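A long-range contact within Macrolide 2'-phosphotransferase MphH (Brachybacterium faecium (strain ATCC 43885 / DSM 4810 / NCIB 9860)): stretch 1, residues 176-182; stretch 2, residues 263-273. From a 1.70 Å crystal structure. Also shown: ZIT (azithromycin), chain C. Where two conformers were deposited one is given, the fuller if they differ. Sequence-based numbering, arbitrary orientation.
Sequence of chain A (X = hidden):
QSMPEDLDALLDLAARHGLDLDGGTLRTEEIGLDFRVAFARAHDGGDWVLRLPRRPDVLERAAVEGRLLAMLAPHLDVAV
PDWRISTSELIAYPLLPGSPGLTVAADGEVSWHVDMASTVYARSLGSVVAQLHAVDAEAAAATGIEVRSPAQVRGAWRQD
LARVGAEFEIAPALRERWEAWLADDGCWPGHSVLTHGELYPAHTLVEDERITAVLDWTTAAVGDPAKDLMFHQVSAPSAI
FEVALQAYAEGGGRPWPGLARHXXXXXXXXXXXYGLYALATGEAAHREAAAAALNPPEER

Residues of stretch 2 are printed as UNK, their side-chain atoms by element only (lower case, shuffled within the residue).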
# COMPACT_ATOMS: atom_id res chain seq x y z
N GLU A 176 -2.53 -21.56 16.97
CA GLU A 176 -3.57 -22.50 16.59
C GLU A 176 -4.57 -21.87 15.61
O GLU A 176 -4.98 -22.51 14.64
CB GLU A 176 -4.27 -23.03 17.84
CG GLU A 176 -3.32 -23.85 18.70
CD GLU A 176 -3.84 -24.13 20.10
OE1 GLU A 176 -3.09 -24.77 20.87
OE2 GLU A 176 -4.98 -23.74 20.43
N ARG A 177 -4.95 -20.62 15.85
CA ARG A 177 -5.79 -19.92 14.88
C ARG A 177 -5.16 -19.93 13.50
O ARG A 177 -5.81 -20.26 12.49
CB ARG A 177 -6.01 -18.47 15.30
CG ARG A 177 -7.10 -17.82 14.46
CD ARG A 177 -7.34 -16.37 14.82
NE ARG A 177 -8.29 -15.77 13.89
CZ ARG A 177 -8.82 -14.55 14.04
NH1 ARG A 177 -8.48 -13.81 15.09
NH2 ARG A 177 -9.68 -14.07 13.15
N TRP A 178 -3.87 -19.57 13.42
CA TRP A 178 -3.24 -19.42 12.11
C TRP A 178 -3.03 -20.76 11.43
O TRP A 178 -3.12 -20.86 10.20
CB TRP A 178 -1.94 -18.64 12.26
CG TRP A 178 -2.18 -17.25 12.77
CD1 TRP A 178 -3.33 -16.51 12.61
CD2 TRP A 178 -1.28 -16.44 13.52
NE1 TRP A 178 -3.18 -15.29 13.23
CE2 TRP A 178 -1.93 -15.22 13.79
CE3 TRP A 178 0.03 -16.63 14.00
CZ2 TRP A 178 -1.32 -14.19 14.51
CZ3 TRP A 178 0.63 -15.61 14.72
CH2 TRP A 178 -0.05 -14.41 14.98
N GLU A 179 -2.77 -21.82 12.21
CA GLU A 179 -2.63 -23.14 11.62
C GLU A 179 -3.96 -23.63 11.05
O GLU A 179 -3.99 -24.27 9.99
CB GLU A 179 -2.09 -24.13 12.67
CG GLU A 179 -0.59 -23.99 12.91
CD GLU A 179 -0.11 -24.74 14.14
OE1 GLU A 179 -0.93 -24.99 15.05
OE2 GLU A 179 1.09 -25.07 14.21
N ALA A 180 -5.07 -23.32 11.73
CA ALA A 180 -6.38 -23.70 11.22
C ALA A 180 -6.72 -22.93 9.94
O ALA A 180 -7.40 -23.45 9.06
CB ALA A 180 -7.45 -23.45 12.28
N TRP A 181 -6.27 -21.67 9.85
CA TRP A 181 -6.44 -20.88 8.64
C TRP A 181 -5.66 -21.49 7.49
O TRP A 181 -6.19 -21.68 6.39
CB TRP A 181 -5.99 -19.43 8.92
CG TRP A 181 -5.80 -18.54 7.73
CD1 TRP A 181 -6.66 -18.38 6.70
CD2 TRP A 181 -4.71 -17.65 7.49
NE1 TRP A 181 -6.17 -17.46 5.81
CE2 TRP A 181 -4.96 -17.00 6.26
CE3 TRP A 181 -3.52 -17.36 8.17
CZ2 TRP A 181 -4.08 -16.07 5.71
CZ3 TRP A 181 -2.65 -16.44 7.62
CH2 TRP A 181 -2.92 -15.82 6.39
N LEU A 182 -4.39 -21.85 7.74
CA LEU A 182 -3.55 -22.39 6.68
C LEU A 182 -4.03 -23.75 6.22
O LEU A 182 -3.79 -24.13 5.07
CB LEU A 182 -2.09 -22.48 7.14
CG LEU A 182 -1.42 -21.13 7.47
CD1 LEU A 182 -0.19 -21.33 8.34
CD2 LEU A 182 -1.05 -20.41 6.18
N UNK A 263 -9.99 -13.04 4.42
CA UNK A 263 -9.56 -11.67 4.70
C UNK A 263 -9.38 -11.42 6.19
O UNK A 263 -8.38 -10.84 6.62
s UNK A 263 -10.57 -10.46 2.35
c UNK A 263 -10.56 -10.65 4.13
N UNK A 264 -10.36 -11.83 7.00
CA UNK A 264 -10.28 -11.59 8.44
C UNK A 264 -9.18 -12.43 9.09
O UNK A 264 -8.48 -11.96 9.99
c UNK A 264 -11.51 -12.13 10.61
o UNK A 264 -12.49 -10.73 8.90
c UNK A 264 -11.65 -11.87 9.09
N UNK A 265 -9.02 -13.69 8.65
CA UNK A 265 -7.93 -14.50 9.19
C UNK A 265 -6.59 -13.89 8.83
O UNK A 265 -5.67 -13.83 9.66
o UNK A 265 -8.69 -17.05 11.47
c UNK A 265 -9.23 -16.69 9.18
o UNK A 265 -10.36 -15.68 10.99
c UNK A 265 -9.44 -16.46 10.65
c UNK A 265 -8.01 -15.94 8.66
N UNK A 266 -6.46 -13.45 7.59
CA UNK A 266 -5.21 -12.86 7.13
C UNK A 266 -4.85 -11.60 7.90
O UNK A 266 -3.70 -11.39 8.24
c UNK A 266 -5.27 -12.59 5.63
c UNK A 266 -3.95 -12.16 5.04
s UNK A 266 -3.84 -12.49 3.27
c UNK A 266 -5.39 -11.82 2.70
N UNK A 267 -5.85 -10.77 8.17
CA UNK A 267 -5.63 -9.55 8.94
C UNK A 267 -5.16 -9.88 10.34
O UNK A 267 -4.31 -9.18 10.91
c UNK A 267 -6.23 -5.01 9.15
c UNK A 267 -6.48 -4.74 10.48
c UNK A 267 -6.87 -5.76 11.32
c UNK A 267 -7.01 -7.06 10.83
c UNK A 267 -6.91 -8.72 8.97
c UNK A 267 -6.37 -6.30 8.66
c UNK A 267 -6.75 -7.34 9.50
N UNK A 268 -5.68 -10.97 10.91
CA UNK A 268 -5.28 -11.39 12.25
C UNK A 268 -3.84 -11.87 12.30
O UNK A 268 -3.27 -11.97 13.39
o UNK A 268 -5.79 -13.78 12.35
c UNK A 268 -6.23 -12.49 12.76
N UNK A 269 -3.26 -12.21 11.15
CA UNK A 269 -1.89 -12.71 11.09
C UNK A 269 -0.88 -11.58 10.88
O UNK A 269 0.30 -11.85 10.61
c UNK A 269 -1.78 -13.75 9.98
N UNK A 270 -1.32 -10.34 11.02
CA UNK A 270 -0.41 -9.20 11.01
C UNK A 270 0.78 -9.37 11.95
O UNK A 270 1.87 -8.91 11.57
c UNK A 270 -1.18 -7.92 11.36
N UNK A 271 0.67 -9.97 13.14
CA UNK A 271 1.89 -10.14 13.96
C UNK A 271 2.98 -10.93 13.25
O UNK A 271 4.16 -10.70 13.54
c UNK A 271 -0.54 -10.36 13.89
c UNK A 271 -0.08 -10.41 15.31
c UNK A 271 1.37 -10.87 15.20
N UNK A 272 2.63 -11.84 12.34
CA UNK A 272 3.69 -12.51 11.60
C UNK A 272 4.39 -11.55 10.65
O UNK A 272 5.62 -11.62 10.47
c UNK A 272 3.15 -13.70 10.81
c UNK A 272 1.98 -15.94 10.66
c UNK A 272 2.65 -14.91 11.59
c UNK A 272 3.80 -15.55 12.38
N UNK A 273 3.68 -10.60 10.05
CA UNK A 273 4.36 -9.57 9.27
C UNK A 273 5.32 -8.75 10.10
O UNK A 273 6.41 -8.38 9.64
C1 ZIT C . -2.51 -1.22 9.21
C2 ZIT C . -1.29 -1.46 8.26
C3 ZIT C . -0.16 -1.90 9.16
C4 ZIT C . 0.65 -0.61 9.45
C5 ZIT C . 1.88 -0.89 10.34
C6 ZIT C . 1.62 -0.30 11.70
C7 ZIT C . 1.92 1.22 11.72
C8 ZIT C . 1.64 1.79 13.15
C9 ZIT C . 0.34 2.64 13.17
N10 ZIT C . -0.91 1.71 13.30
C11 ZIT C . -2.10 2.25 12.66
C12 ZIT C . -2.89 1.09 12.02
C13 ZIT C . -3.97 1.50 11.01
C14 ZIT C . -4.27 0.30 10.10
C15 ZIT C . -5.55 0.56 9.33
C16 ZIT C . -5.74 -0.53 8.23
C17 ZIT C . -1.67 -2.39 7.15
C18 ZIT C . 1.02 0.03 8.14
C19 ZIT C . 2.49 -1.03 12.73
C20 ZIT C . 2.77 2.59 13.58
C21 ZIT C . -1.12 1.35 14.71
C22 ZIT C . -2.96 3.00 13.66
C23 ZIT C . -3.55 2.69 10.14
O1 ZIT C . -2.87 -2.09 9.97
O6 ZIT C . 0.26 -0.48 12.07
O12 ZIT C . -3.49 0.29 13.00
O13 ZIT C . -5.18 1.84 11.73
O14 ZIT C . -3.20 0.13 9.15
C1A ZIT C . 3.99 -1.19 9.26
C2A ZIT C . 5.07 -0.47 8.47
C3A ZIT C . 5.94 -1.47 7.80
C4A ZIT C . 6.50 -2.42 8.79
C5A ZIT C . 5.47 -2.99 9.76
C6A ZIT C . 6.10 -3.69 10.89
C7A ZIT C . 7.91 -0.07 7.96
C8A ZIT C . 7.81 -1.68 6.22
O1A ZIT C . 3.05 -0.30 9.78
O2A ZIT C . 4.50 0.41 7.50
N3A ZIT C . 7.03 -0.75 7.06
O5A ZIT C . 4.59 -1.97 10.35
C1B ZIT C . 0.23 -4.27 9.03
C2B ZIT C . 0.52 -5.27 7.94
C3B ZIT C . 1.95 -5.66 7.86
C4B ZIT C . 2.45 -6.10 9.18
C5B ZIT C . 2.24 -5.02 10.21
C6B ZIT C . 2.81 -5.51 11.51
C7B ZIT C . 2.09 -6.83 6.80
C8B ZIT C . 2.90 -4.30 6.09
O1B ZIT C . 0.65 -2.98 8.62
O3B ZIT C . 2.75 -4.52 7.47
O4B ZIT C . 3.88 -6.29 9.11
O5B ZIT C . 0.83 -4.63 10.36
O HOH W 1 -8.41 -19.72 11.66

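Position 263 has one carbon and then one sulfur. Its CA-to-CB bond points away from stretch 1, and nothing there touches it. This is Cys-263.

Position 264 has a carbon carrying one oxygen and one carbon. The branch carbon lies 3.7 Å from Arg-177 NH2, near the guanidinium plane. This is Thr-264, and that carbon is CG2.

Position 265 has three carbons, the third carrying two oxygens, which makes a carboxylate. Its oxygens lie against the guanidinium of Arg-177. This is Glu-265. Arg-177 NE donates to OE1 at 2.8 Å and Arg-177 NH2 donates to OE2 at 2.8 Å, so the salt bridge is two-pronged. Water 1 donates to both Arg-177 O and Glu-265 OE1. Glu-265 CB sits over the Trp-181 five-membered ring.

Position 266 is an unbranched chain of two carbons, a sulfur and a carbon. Its CB is 3.7 Å from Trp-181 CZ2, and its CA lies over the Trp-181 six-membered ring. The end of the chain leads away. This is Met-266.

Position 267 has one carbon and then a ring of six carbons. It points away from stretch 1 and makes no contact. This is Phe-267.

Position 268 has one carbon and then one oxygen. The oxygen is 3.1 Å from Trp-178 NE1, and CB lies over a face of the Arg-177 guanidinium. This is Ser-268. Its OG accepts from Trp-178 NE1 and donates to the backbone O of Glu-265.

Position 269 has a single carbon. It lies over a face of Trp-178 and 3.7 Å from Trp-181 CZ3. This is Ala-269.

Position 270 also has a single carbon, pointing away and free of stretch 1. This is Ala-270.

Position 271 has three carbons closing a ring onto its backbone N. CB is 3.8 Å from Trp-178 CH2. This is Pro-271.

Position 272 has four carbons, forked at the second. The fork carbon is 3.8 Å from Trp-178 CZ3. This is Leu-272, and the fork is CG.

Position 273 has no side-chain atoms. A CB here would clash with azithromycin O4B. This is Gly-273.

The contact joins two helices running at 139°, more nearly antiparallel than parallel. Trp-178 and Trp-181 supply broad apolar surfaces. The small Ala-269 touches both, and its CA lies only 6.9 Å from Trp-178 CA. Arg-177 adds charge pairing at a partly exposed edge, while the Trp-178 indole nitrogen is satisfied by Ser-268. Together the stretches bury 540 Å².

Stretch 2 (263-273) CTEMFSAAPLG
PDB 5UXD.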